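Local coordinates for protein carboxynorspermidine decarboxylase (PDB 3N29) that probably catalyses the pyridoxal-5'-phosphate-dependent decarboxylation of carboxynorspermidine to norspermidine, working as a two-chain assembly whose subunits carry a beta/alpha barrel, at residues 98-103 against 127-132; 115-120 against 137-142; 121-126 against 144-149. All blocks are in the same frame, centred on the assembly; numbering follows the deposited sequence.

Contact 1 (98-103 against 127-132)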
ATOM      1  N   SER A  98      16.328  -7.469  -4.026  1.00 11.17           N
ATOM      2  CA  SER A  98      15.408  -8.316  -4.719  1.00 11.72           C
ATOM      3  C   SER A  98      15.444  -8.180  -6.265  1.00 13.00           C
ATOM      4  O   SER A  98      14.635  -8.787  -7.013  1.00 12.37           O
ATOM      5  CB  SER A  98      14.010  -7.900  -4.266  1.00 13.90           C
ATOM      6  OG  SER A  98      13.751  -6.583  -4.770  1.00 17.89           O
ATOM      7  N   GLY A  99      16.273  -7.295  -6.771  1.00 11.48           N
ATOM      8  CA  GLY A  99      16.129  -6.895  -8.162  1.00 11.26           C
ATOM      9  C   GLY A  99      16.926  -5.674  -8.439  1.00 10.41           C
ATOM     10  O   GLY A  99      17.762  -5.291  -7.580  1.00  9.46           O
ATOM     11  N   LEU A 100      16.627  -5.048  -9.585  1.00  8.20           N
ATOM     12  CA  LEU A 100      17.439  -3.952 -10.148  1.00  8.30           C
ATOM     13  C   LEU A 100      17.378  -2.726  -9.261  1.00  8.74           C
ATOM     14  O   LEU A 100      18.409  -2.157  -8.921  1.00  7.35           O
ATOM     15  CB  LEU A 100      16.937  -3.579 -11.538  1.00  7.83           C
ATOM     16  CG  LEU A 100      17.620  -2.437 -12.304  1.00 11.30           C
ATOM     17  CD1 LEU A 100      19.148  -2.641 -12.488  1.00 10.47           C
ATOM     18  CD2 LEU A 100      16.889  -2.214 -13.693  1.00 13.64           C
ATOM     19  N   TRP A 101      16.148  -2.324  -8.878  1.00  6.86           N
ATOM     20  CA  TRP A 101      15.996  -1.097  -8.156  1.00  8.71           C
ATOM     21  C   TRP A 101      16.653  -1.192  -6.762  1.00  9.29           C
ATOM     22  O   TRP A 101      17.324  -0.219  -6.336  1.00  9.26           O
ATOM     23  CB  TRP A 101      14.526  -0.659  -8.089  1.00  8.79           C
ATOM     24  CG  TRP A 101      13.982  -0.107  -9.361  1.00  8.61           C
ATOM     25  CD1 TRP A 101      14.612  -0.017 -10.570  1.00 10.43           C
ATOM     26  CD2 TRP A 101      12.672   0.440  -9.565  1.00  7.97           C
ATOM     27  NE1 TRP A 101      13.776   0.528 -11.500  1.00  8.03           N
ATOM     28  CE2 TRP A 101      12.577   0.801 -10.909  1.00  4.44           C
ATOM     29  CE3 TRP A 101      11.564   0.602  -8.748  1.00  4.35           C
ATOM     30  CZ2 TRP A 101      11.436   1.377 -11.457  1.00  6.13           C
ATOM     31  CZ3 TRP A 101      10.467   1.187  -9.260  1.00  4.47           C
ATOM     32  CH2 TRP A 101      10.400   1.588 -10.612  1.00  5.65           C
ATOM     33  N   GLU A 102      16.516  -2.316  -6.052  1.00  9.26           N
ATOM     34  CA  GLU A 102      17.159  -2.441  -4.764  1.00  8.18           C
ATOM     35  C   GLU A 102      18.693  -2.497  -4.925  1.00  7.94           C
ATOM     36  O   GLU A 102      19.385  -1.897  -4.133  1.00  9.00           O
ATOM     37  CB  GLU A 102      16.668  -3.640  -3.944  1.00 10.23           C
ATOM     38  CG  GLU A 102      15.347  -3.384  -3.242  1.00 10.56           C
ATOM     39  CD  GLU A 102      14.863  -4.476  -2.329  1.00 14.72           C
ATOM     40  OE1 GLU A 102      15.489  -5.551  -2.280  1.00  9.97           O
ATOM     41  OE2 GLU A 102      13.800  -4.285  -1.660  1.00 13.92           O
ATOM     42  N   ALA A 103      19.187  -3.186  -5.959  1.00  8.12           N
ATOM     43  CA  ALA A 103      20.652  -3.280  -6.228  1.00  8.39           C
ATOM     44  C   ALA A 103      21.200  -1.893  -6.504  1.00  7.51           C
ATOM     45  O   ALA A 103      22.257  -1.506  -5.964  1.00  6.15           O
ATOM     46  CB  ALA A 103      20.934  -4.241  -7.369  1.00  6.63           C
ATOM     47  N   GLY A 127      21.633  -7.644 -17.224  1.00 18.55           N
ATOM     48  CA  GLY A 127      22.922  -6.997 -17.516  1.00 17.91           C
ATOM     49  C   GLY A 127      23.364  -6.055 -16.421  1.00 18.07           C
ATOM     50  O   GLY A 127      24.500  -6.130 -15.932  1.00 17.75           O
ATOM     51  N   GLU A 128      22.466  -5.153 -16.039  1.00 17.61           N
ATOM     52  CA  GLU A 128      22.836  -4.174 -15.054  1.00 18.48           C
ATOM     53  C   GLU A 128      22.936  -4.867 -13.646  1.00 18.00           C
ATOM     54  O   GLU A 128      23.846  -4.551 -12.870  1.00 18.22           O
ATOM     55  CB  GLU A 128      21.856  -2.985 -15.080  1.00 18.88           C
ATOM     56  CG  GLU A 128      22.347  -1.853 -14.214  1.00 19.50           C
ATOM     57  CD  GLU A 128      21.494  -0.612 -14.284  1.00 22.59           C
ATOM     58  OE1 GLU A 128      21.830   0.343 -13.556  1.00 25.34           O
ATOM     59  OE2 GLU A 128      20.511  -0.582 -15.061  1.00 23.31           O
ATOM     60  N   ILE A 129      22.063  -5.852 -13.367  1.00 17.51           N
ATOM     61  CA  ILE A 129      22.121  -6.599 -12.097  1.00 16.62           C
ATOM     62  C   ILE A 129      23.456  -7.337 -11.967  1.00 17.05           C
ATOM     63  O   ILE A 129      24.123  -7.302 -10.906  1.00 16.81           O
ATOM     64  CB  ILE A 129      20.932  -7.606 -11.947  1.00 17.43           C
ATOM     65  CG1 ILE A 129      19.597  -6.859 -11.779  1.00 18.00           C
ATOM     66  CG2 ILE A 129      21.168  -8.593 -10.747  1.00 17.01           C
ATOM     67  CD1 ILE A 129      18.305  -7.771 -12.001  1.00 14.14           C
ATOM     68  N   ALA A 130      23.882  -7.955 -13.061  1.00 16.73           N
ATOM     69  CA  ALA A 130      25.191  -8.586 -13.109  1.00 16.62           C
ATOM     70  C   ALA A 130      26.341  -7.606 -12.851  1.00 17.05           C
ATOM     71  O   ALA A 130      27.296  -7.987 -12.230  1.00 16.01           O
ATOM     72  CB  ALA A 130      25.442  -9.265 -14.485  1.00 16.10           C
ATOM     73  N   SER A 131      26.288  -6.391 -13.380  1.00 16.95           N
ATOM     74  CA  SER A 131      27.439  -5.476 -13.202  1.00 17.77           C
ATOM     75  C   SER A 131      27.488  -4.987 -11.749  1.00 16.86           C
ATOM     76  O   SER A 131      28.532  -4.656 -11.248  1.00 14.62           O
ATOM     77  CB  SER A 131      27.391  -4.261 -14.152  1.00 17.68           C
ATOM     78  OG  SER A 131      26.164  -3.579 -13.904  1.00 24.12           O
ATOM     79  N   LEU A 132      26.372  -5.007 -11.041  1.00 15.91           N
ATOM     80  CA  LEU A 132      26.343  -4.490  -9.690  1.00 17.36           C
ATOM     81  C   LEU A 132      26.577  -5.560  -8.604  1.00 17.68           C
ATOM     82  O   LEU A 132      27.118  -5.248  -7.545  1.00 17.81           O
ATOM     83  CB  LEU A 132      25.004  -3.834  -9.415  1.00 17.32           C
ATOM     84  CG  LEU A 132      24.687  -2.511 -10.155  1.00 19.53           C
ATOM     85  CD1 LEU A 132      23.251  -2.249  -9.858  1.00 19.20           C
ATOM     86  CD2 LEU A 132      25.643  -1.305  -9.813  1.00 20.07           C
TER
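L100 and E128 meet where two neighbouring helices of the barrel wall, 100-109 and 123-132, lie side by side, and the glutamate can be followed atom by atom. Its CB sits 3.8 Å from L100 CD1. CG, anti to the backbone N (chi1 -171°), carries the extended chain past the same methyl, lying 3.7 Å from L100 CD1. E128 CD is 3.6 Å from L100 CD1, and at the tip E128 OE2 is also 3.6 Å from it, while E128 OE1 turns to its salt-bridge partner K104 on the facing helix. The side chains cross at about a right angle, and every E128 side-chain atom lies within 4.2 Å of this one methyl. Deeper in, I129 CG1 approaches L100 CA at 4.0 Å, and the CD1 methyl of I129 reaches the start of the helix, where G99 is the N-cap residue. One turn along, L132 CD1 rests 3.9 Å from A103 CB and equally near A103 C. The contact is thus mostly apolar; at its margin both the aliphatic chain and the carboxylate of E128 lie against L100 CD1, with no polar bond between the segments, and the charge is paired with K104.

Contact 2 (115-120 against 137-142)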
ATOM      1  N   HIS A 115      24.014  -8.454  -2.899  1.00 13.50           N
ATOM      2  CA  HIS A 115      23.517  -9.788  -3.113  1.00 14.84           C
ATOM      3  C   HIS A 115      22.075  -9.712  -3.602  1.00 15.48           C
ATOM      4  O   HIS A 115      21.211  -9.288  -2.893  1.00 17.63           O
ATOM      5  CB  HIS A 115      23.552 -10.554  -1.817  1.00 14.05           C
ATOM      6  CG  HIS A 115      24.923 -10.735  -1.262  1.00 16.28           C
ATOM      7  ND1 HIS A 115      25.476 -11.965  -1.041  1.00 16.49           N
ATOM      8  CD2 HIS A 115      25.861  -9.839  -0.905  1.00 17.42           C
ATOM      9  CE1 HIS A 115      26.690 -11.821  -0.564  1.00 18.27           C
ATOM     10  NE2 HIS A 115      26.945 -10.542  -0.464  1.00 14.79           N
ATOM     11  N   THR A 116      21.843 -10.228  -4.780  1.00 14.57           N
ATOM     12  CA  THR A 116      20.551 -10.134  -5.435  1.00 14.67           C
ATOM     13  C   THR A 116      19.877 -11.490  -5.643  1.00 15.03           C
ATOM     14  O   THR A 116      20.486 -12.434  -6.079  1.00 16.22           O
ATOM     15  CB  THR A 116      20.684  -9.410  -6.758  1.00 14.68           C
ATOM     16  OG1 THR A 116      21.431  -8.217  -6.589  1.00 16.60           O
ATOM     17  CG2 THR A 116      19.353  -9.099  -7.329  1.00 13.26           C
ATOM     18  N   TYR A 117      18.603 -11.553  -5.311  1.00 15.46           N
ATOM     19  CA  TYR A 117      17.814 -12.743  -5.425  1.00 13.73           C
ATOM     20  C   TYR A 117      16.488 -12.246  -5.956  1.00 14.72           C
ATOM     21  O   TYR A 117      15.940 -11.256  -5.437  1.00 15.51           O
ATOM     22  CB  TYR A 117      17.535 -13.405  -4.046  1.00 14.10           C
ATOM     23  CG  TYR A 117      16.310 -14.261  -4.160  1.00 12.05           C
ATOM     24  CD1 TYR A 117      16.335 -15.463  -4.898  1.00 11.50           C
ATOM     25  CD2 TYR A 117      15.086 -13.830  -3.619  1.00 12.81           C
ATOM     26  CE1 TYR A 117      15.183 -16.242  -5.049  1.00 10.03           C
ATOM     27  CE2 TYR A 117      13.904 -14.575  -3.802  1.00 15.25           C
ATOM     28  CZ  TYR A 117      13.948 -15.768  -4.530  1.00 12.50           C
ATOM     29  OH  TYR A 117      12.771 -16.461  -4.666  1.00 12.33           O
ATOM     30  N   SER A 118      15.936 -12.950  -6.920  1.00 13.32           N
ATOM     31  CA  SER A 118      14.586 -12.636  -7.375  1.00 13.54           C
ATOM     32  C   SER A 118      13.879 -13.904  -7.782  1.00 13.80           C
ATOM     33  O   SER A 118      14.496 -14.761  -8.359  1.00 12.89           O
ATOM     34  CB  SER A 118      14.642 -11.749  -8.570  1.00 12.46           C
ATOM     35  OG  SER A 118      13.361 -11.574  -9.070  1.00 13.94           O
ATOM     36  N   PRO A 119      12.578 -14.005  -7.505  1.00 13.22           N
ATOM     37  CA  PRO A 119      11.845 -15.157  -8.101  1.00 15.17           C
ATOM     38  C   PRO A 119      11.718 -15.123  -9.599  1.00 15.62           C
ATOM     39  O   PRO A 119      11.362 -16.118 -10.174  1.00 19.86           O
ATOM     40  CB  PRO A 119      10.436 -15.053  -7.470  1.00 14.27           C
ATOM     41  CG  PRO A 119      10.543 -13.983  -6.436  1.00 16.19           C
ATOM     42  CD  PRO A 119      11.736 -13.163  -6.639  1.00 12.01           C
ATOM     43  N   ALA A 120      11.977 -13.970 -10.193  1.00 17.12           N
ATOM     44  CA  ALA A 120      11.609 -13.623 -11.566  1.00 17.89           C
ATOM     45  C   ALA A 120      12.572 -12.691 -12.243  1.00 14.96           C
ATOM     46  O   ALA A 120      12.127 -11.611 -12.535  1.00 16.51           O
ATOM     47  CB  ALA A 120      10.203 -12.901 -11.574  1.00 17.90           C
ATOM     48  N   VAL A 137      21.384 -15.056  -6.783  1.00 14.89           N
ATOM     49  CA  VAL A 137      20.769 -16.299  -6.347  1.00 14.32           C
ATOM     50  C   VAL A 137      19.560 -16.475  -7.183  1.00 14.37           C
ATOM     51  O   VAL A 137      18.703 -15.546  -7.261  1.00 14.38           O
ATOM     52  CB  VAL A 137      20.368 -16.304  -4.886  1.00 14.74           C
ATOM     53  CG1 VAL A 137      19.484 -17.528  -4.541  1.00 16.38           C
ATOM     54  CG2 VAL A 137      21.603 -16.242  -4.013  1.00 17.02           C
ATOM     55  N   PHE A 138      19.506 -17.619  -7.846  1.00 12.62           N
ATOM     56  CA  PHE A 138      18.326 -17.941  -8.666  1.00 13.49           C
ATOM     57  C   PHE A 138      17.253 -18.731  -7.915  1.00 12.53           C
ATOM     58  O   PHE A 138      17.519 -19.504  -6.990  1.00 13.45           O
ATOM     59  CB  PHE A 138      18.748 -18.697  -9.920  1.00 12.85           C
ATOM     60  CG  PHE A 138      19.715 -17.923 -10.825  1.00 13.12           C
ATOM     61  CD1 PHE A 138      19.273 -16.860 -11.598  1.00 16.56           C
ATOM     62  CD2 PHE A 138      21.116 -18.258 -10.831  1.00 17.35           C
ATOM     63  CE1 PHE A 138      20.158 -16.160 -12.406  1.00 17.25           C
ATOM     64  CE2 PHE A 138      21.982 -17.561 -11.611  1.00 15.27           C
ATOM     65  CZ  PHE A 138      21.499 -16.511 -12.429  1.00 13.98           C
ATOM     66  N   ASN A 139      16.018 -18.538  -8.358  1.00 12.42           N
ATOM     67  CA  ASN A 139      14.853 -19.191  -7.782  1.00 11.59           C
ATOM     68  C   ASN A 139      14.502 -20.586  -8.392  1.00 11.30           C
ATOM     69  O   ASN A 139      13.790 -21.339  -7.798  1.00 11.43           O
ATOM     70  CB  ASN A 139      13.613 -18.276  -7.890  1.00 10.45           C
ATOM     71  CG  ASN A 139      12.449 -18.819  -7.133  1.00 11.42           C
ATOM     72  OD1 ASN A 139      11.433 -19.242  -7.740  1.00 10.78           O
ATOM     73  ND2 ASN A 139      12.601 -18.889  -5.808  1.00  8.04           N
ATOM     74  N   SER A 140      15.017 -20.909  -9.576  1.00 11.16           N
ATOM     75  CA  SER A 140      14.739 -22.143 -10.235  1.00 10.65           C
ATOM     76  C   SER A 140      15.944 -22.503 -11.151  1.00 11.12           C
ATOM     77  O   SER A 140      16.716 -21.631 -11.537  1.00  9.74           O
ATOM     78  CB  SER A 140      13.489 -21.961 -11.101  1.00 10.18           C
ATOM     79  OG  SER A 140      13.795 -21.126 -12.245  1.00 11.27           O
ATOM     80  N   LEU A 141      15.991 -23.756 -11.585  1.00 11.32           N
ATOM     81  CA  LEU A 141      17.051 -24.214 -12.499  1.00 11.46           C
ATOM     82  C   LEU A 141      16.948 -23.534 -13.858  1.00 12.10           C
ATOM     83  O   LEU A 141      17.970 -23.178 -14.449  1.00 10.94           O
ATOM     84  CB  LEU A 141      16.988 -25.730 -12.660  1.00 10.79           C
ATOM     85  CG  LEU A 141      17.371 -26.501 -11.401  1.00 12.42           C
ATOM     86  CD1 LEU A 141      17.291 -28.035 -11.677  1.00 11.47           C
ATOM     87  CD2 LEU A 141      18.773 -26.082 -10.936  1.00 13.22           C
ATOM     88  N   ALA A 142      15.699 -23.352 -14.341  1.00 12.44           N
ATOM     89  CA  ALA A 142      15.430 -22.672 -15.620  1.00 13.08           C
ATOM     90  C   ALA A 142      16.016 -21.254 -15.612  1.00 12.64           C
ATOM     91  O   ALA A 142      16.715 -20.861 -16.556  1.00 12.60           O
ATOM     92  CB  ALA A 142      13.937 -22.649 -15.943  1.00 12.25           C
TER
HETATM   93  O   HOH W   1      15.524 -16.514 -10.239  1.00 13.49           O
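Y117 and V137 are paired in parallel on neighbouring strands of the barrel, and their side chains leave the same face of the sheet. The backbone register is fixed by V137 N, which donates to T116 O at 2.9 Å with an N-H...O angle of 158°. Beside it, Y117 CA makes a CA-H...O contact with V137 O, a buried carbonyl with no hydrogen-bonding partner in the model. With CG anti to N (chi1 157°), the tyrosine ring runs forward along the strand, its CD1 passing 3.8 Å from V137 CG1 and its hydroxyl end reaching N139. There the N139 amide comes to the edge of the ring, with ring and amide planes 62° apart. N139 CB also packs 3.6 Å from P119 CA. Where the strands separate, a water bridges them, giving a hydrogen to S118 O and accepting one from N139 N, at 2.8 Å each. S118 OG reaches forward to accept from A120 N, an ST turn. The nearest atoms of the Y117 side chain and the bound pyridoxal-5'-phosphate are about 4 Å apart, placing the contact at the cofactor end of the barrel strands. These are the third and fourth of eight, flanked by strands 94-97 and 155-159; helix 123-132 makes the crossover between the two strands, a beta-alpha-beta unit, and C349 of the second subunit packs on Y117.

Contact 3 (121-126 against 144-149)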
ATOM      1  N   PHE A 121      13.861 -13.017 -12.475  1.00 14.35           N
ATOM      2  CA  PHE A 121      14.767 -12.090 -13.215  1.00 13.94           C
ATOM      3  C   PHE A 121      14.320 -11.920 -14.659  1.00 13.02           C
ATOM      4  O   PHE A 121      13.875 -12.872 -15.286  1.00 12.65           O
ATOM      5  CB  PHE A 121      16.243 -12.535 -13.239  1.00 13.23           C
ATOM      6  CG  PHE A 121      16.950 -12.466 -11.903  1.00 14.78           C
ATOM      7  CD1 PHE A 121      17.280 -11.250 -11.323  1.00 15.79           C
ATOM      8  CD2 PHE A 121      17.288 -13.618 -11.245  1.00 15.36           C
ATOM      9  CE1 PHE A 121      17.881 -11.179 -10.061  1.00 16.51           C
ATOM     10  CE2 PHE A 121      17.886 -13.574 -10.016  1.00 15.46           C
ATOM     11  CZ  PHE A 121      18.205 -12.328  -9.407  1.00 16.44           C
ATOM     12  N   LYS A 122      14.496 -10.724 -15.211  1.00 13.02           N
ATOM     13  CA  LYS A 122      14.091 -10.463 -16.596  1.00 15.18           C
ATOM     14  C   LYS A 122      15.316 -10.158 -17.486  1.00 15.81           C
ATOM     15  O   LYS A 122      16.325  -9.596 -17.041  1.00 14.84           O
ATOM     16  CB  LYS A 122      13.082  -9.319 -16.645  1.00 15.66           C
ATOM     17  CG  LYS A 122      11.696  -9.706 -16.089  1.00 18.33           C
ATOM     18  CD  LYS A 122      10.754  -8.477 -15.946  1.00 19.11           C
ATOM     19  CE  LYS A 122      10.330  -7.894 -17.242  1.00 20.32           C
ATOM     20  NZ  LYS A 122       9.361  -6.754 -16.882  1.00 19.22           N
ATOM     21  N   GLU A 123      15.206 -10.460 -18.768  1.00 17.19           N
ATOM     22  CA  GLU A 123      16.302 -10.182 -19.691  1.00 18.52           C
ATOM     23  C   GLU A 123      16.765  -8.744 -19.769  1.00 17.62           C
ATOM     24  O   GLU A 123      17.961  -8.514 -20.000  1.00 17.50           O
ATOM     25  CB  GLU A 123      15.946 -10.647 -21.107  1.00 19.83           C
ATOM     26  CG  GLU A 123      15.835 -12.111 -21.166  1.00 24.82           C
ATOM     27  CD  GLU A 123      15.620 -12.619 -22.558  1.00 33.25           C
ATOM     28  OE1 GLU A 123      16.282 -12.070 -23.493  1.00 38.85           O
ATOM     29  OE2 GLU A 123      14.802 -13.567 -22.693  1.00 34.50           O
ATOM     30  N   ASP A 124      15.843  -7.782 -19.630  1.00 17.23           N
ATOM     31  CA  ASP A 124      16.172  -6.361 -19.840  1.00 17.98           C
ATOM     32  C   ASP A 124      16.963  -5.819 -18.648  1.00 17.97           C
ATOM     33  O   ASP A 124      17.555  -4.721 -18.692  1.00 18.84           O
ATOM     34  CB  ASP A 124      14.935  -5.510 -20.223  1.00 18.50           C
ATOM     35  CG  ASP A 124      13.786  -5.551 -19.174  1.00 22.72           C
ATOM     36  OD1 ASP A 124      13.936  -6.164 -18.102  1.00 22.62           O
ATOM     37  OD2 ASP A 124      12.713  -4.907 -19.406  1.00 28.17           O
ATOM     38  N   GLU A 125      17.067  -6.596 -17.593  1.00 16.66           N
ATOM     39  CA  GLU A 125      17.650  -6.053 -16.366  1.00 17.98           C
ATOM     40  C   GLU A 125      18.870  -6.831 -15.907  1.00 17.81           C
ATOM     41  O   GLU A 125      19.630  -6.307 -15.073  1.00 16.15           O
ATOM     42  CB  GLU A 125      16.597  -5.964 -15.204  1.00 18.78           C
ATOM     43  CG  GLU A 125      15.772  -7.211 -15.052  1.00 22.04           C
ATOM     44  CD  GLU A 125      14.939  -7.274 -13.794  1.00 26.67           C
ATOM     45  OE1 GLU A 125      14.452  -6.155 -13.327  1.00 21.20           O
ATOM     46  OE2 GLU A 125      14.858  -8.479 -13.325  1.00 17.82           O
ATOM     47  N   ILE A 126      19.016  -8.069 -16.412  1.00 17.93           N
ATOM     48  CA  ILE A 126      20.060  -8.987 -15.957  1.00 17.73           C
ATOM     49  C   ILE A 126      21.452  -8.402 -16.150  1.00 17.67           C
ATOM     50  O   ILE A 126      22.330  -8.607 -15.327  1.00 17.23           O
ATOM     51  CB  ILE A 126      19.971 -10.403 -16.615  1.00 18.77           C
ATOM     52  CG1 ILE A 126      20.891 -11.358 -15.840  1.00 17.83           C
ATOM     53  CG2 ILE A 126      20.302 -10.393 -18.129  1.00 16.56           C
ATOM     54  CD1 ILE A 126      20.406 -11.521 -14.361  1.00 22.30           C
ATOM     55  N   PHE A 144      18.394 -20.078 -13.647  1.00 12.84           N
ATOM     56  CA  PHE A 144      19.839 -20.259 -13.607  1.00 13.24           C
ATOM     57  C   PHE A 144      20.357 -20.596 -15.027  1.00 13.74           C
ATOM     58  O   PHE A 144      21.287 -19.946 -15.540  1.00 14.61           O
ATOM     59  CB  PHE A 144      20.191 -21.330 -12.604  1.00 12.82           C
ATOM     60  CG  PHE A 144      21.528 -21.940 -12.775  1.00 15.22           C
ATOM     61  CD1 PHE A 144      22.677 -21.157 -12.984  1.00 17.46           C
ATOM     62  CD2 PHE A 144      21.667 -23.322 -12.694  1.00 15.82           C
ATOM     63  CE1 PHE A 144      23.939 -21.790 -13.159  1.00 16.82           C
ATOM     64  CE2 PHE A 144      22.907 -23.950 -12.848  1.00 18.22           C
ATOM     65  CZ  PHE A 144      24.036 -23.178 -13.070  1.00 18.62           C
ATOM     66  N   HIS A 145      19.757 -21.565 -15.661  1.00 13.57           N
ATOM     67  CA  HIS A 145      20.277 -21.973 -16.975  1.00 13.99           C
ATOM     68  C   HIS A 145      20.128 -20.823 -18.000  1.00 14.72           C
ATOM     69  O   HIS A 145      20.907 -20.709 -18.932  1.00 13.58           O
ATOM     70  CB  HIS A 145      19.586 -23.229 -17.453  1.00 13.49           C
ATOM     71  CG  HIS A 145      19.965 -24.458 -16.674  1.00 14.45           C
ATOM     72  ND1 HIS A 145      19.141 -25.554 -16.546  1.00 12.58           N
ATOM     73  CD2 HIS A 145      21.096 -24.765 -16.006  1.00 15.75           C
ATOM     74  CE1 HIS A 145      19.729 -26.468 -15.800  1.00 16.86           C
ATOM     75  NE2 HIS A 145      20.924 -26.015 -15.465  1.00 17.41           N
ATOM     76  N   LYS A 146      19.092 -20.014 -17.868  1.00 14.58           N
ATOM     77  CA  LYS A 146      18.827 -18.973 -18.843  1.00 15.95           C
ATOM     78  C   LYS A 146      19.891 -17.845 -18.718  1.00 15.49           C
ATOM     79  O   LYS A 146      20.286 -17.242 -19.715  1.00 13.49           O
ATOM     80  CB  LYS A 146      17.468 -18.392 -18.582  1.00 16.39           C
ATOM     81  CG  LYS A 146      16.885 -17.488 -19.650  1.00 21.00           C
ATOM     82  CD  LYS A 146      15.603 -16.836 -19.066  1.00 24.09           C
ATOM     83  CE  LYS A 146      14.779 -16.132 -20.114  1.00 27.22           C
ATOM     84  NZ  LYS A 146      13.309 -16.503 -20.001  1.00 27.69           N
ATOM     85  N   PHE A 147      20.308 -17.557 -17.485  1.00 15.20           N
ATOM     86  CA  PHE A 147      21.140 -16.384 -17.213  1.00 15.83           C
ATOM     87  C   PHE A 147      22.566 -16.714 -16.835  1.00 15.95           C
ATOM     88  O   PHE A 147      23.363 -15.813 -16.591  1.00 14.22           O
ATOM     89  CB  PHE A 147      20.478 -15.536 -16.128  1.00 16.25           C
ATOM     90  CG  PHE A 147      19.199 -14.902 -16.578  1.00 17.98           C
ATOM     91  CD1 PHE A 147      19.193 -14.060 -17.693  1.00 19.75           C
ATOM     92  CD2 PHE A 147      18.004 -15.134 -15.902  1.00 15.30           C
ATOM     93  CE1 PHE A 147      18.002 -13.467 -18.120  1.00 18.43           C
ATOM     94  CE2 PHE A 147      16.813 -14.569 -16.340  1.00 16.29           C
ATOM     95  CZ  PHE A 147      16.806 -13.731 -17.434  1.00 16.81           C
ATOM     96  N   GLN A 148      22.906 -17.989 -16.831  1.00 16.35           N
ATOM     97  CA  GLN A 148      24.272 -18.408 -16.521  1.00 17.30           C
ATOM     98  C   GLN A 148      25.292 -17.656 -17.397  1.00 17.48           C
ATOM     99  O   GLN A 148      26.300 -17.113 -16.891  1.00 16.99           O
ATOM    100  CB  GLN A 148      24.364 -19.905 -16.697  1.00 18.07           C
ATOM    101  CG  GLN A 148      25.703 -20.506 -16.679  1.00 21.51           C
ATOM    102  CD  GLN A 148      25.593 -22.000 -16.523  1.00 19.86           C
ATOM    103  OE1 GLN A 148      24.610 -22.644 -16.935  1.00 25.15           O
ATOM    104  NE2 GLN A 148      26.541 -22.548 -15.855  1.00 25.23           N
ATOM    105  N   SER A 149      25.035 -17.561 -18.687  1.00 17.75           N
ATOM    106  CA  SER A 149      26.046 -16.972 -19.597  1.00 18.60           C
ATOM    107  C   SER A 149      26.161 -15.444 -19.494  1.00 19.00           C
ATOM    108  O   SER A 149      27.134 -14.898 -19.960  1.00 18.75           O
ATOM    109  CB  SER A 149      25.779 -17.355 -21.044  1.00 18.57           C
ATOM    110  OG  SER A 149      24.737 -16.554 -21.565  1.00 18.89           O
TER
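With CG anti to the carbonyl carbon (chi1 -68°), F147 sends its ring from helix 141-147 toward I126 of helix 123-132. I126 answers with CG1 anti to the backbone N (chi1 -167°), an orientation that carries its CG1 branch along the ring. I126 CG1 lies 3.7 Å from F147 CD1, and I126 CG2 is 3.8 Å from F147 CE1, both branches of the isoleucine thus meeting the same side of the phenyl group. The terminal methyl I126 CD1 lies over one ring face, displaced toward the rim, while K146 CG sits above the centre of the opposite face, 4.3 Å from the plane. The phenyl group is thereby held between an aliphatic carbon of the facing helix and one from its own. F121 packs on the same side of the ring as I126 but at the CE2 rim, its CB 3.8 Å from F147 CE2 and its carbonyl oxygen slanting in toward the same part of the ring.

These are consecutive outer helices of the beta/alpha barrel, the fold of this decarboxylase family, and strand 135-138 runs between them in the chain; F138 of that strand also touches F147. On the exposed margin, E123 and K146 cross at about a right angle. E123 OE2 is 3.6 Å from K146 CE but 4.3 Å from K146 NZ, beyond a salt bridge, so any attraction between the charges is probably modest. E125 OE2 accepts from K122 N at 3.0 Å, tying the two residues together, while E125 OE1 and D124 form salt bridges with R390 of the second subunit.

Overall arrangement
The three contacts occupy one sector of the barrel, their centres 9 to 12 Å apart. Contact 2 joins strands 113-118 and 135-138; contacts 1 and 3 lie on the helical layer outside and share helix 123-132, which meets helix 100-109 in one and helix 141-147 in the other. Along the chain the segments run 98-103, 115-120, 121-126, 127-132, 137-142, 144-149, so those of each pair of contacts alternate, as expected where successive beta/alpha units pack on their neighbours. F121 binds the three together, its ring touching I129 of contact 1 and both T116 and V137 of contact 2. All three contacts reach the second subunit, so this part of the barrel wall also helps to form the dimer.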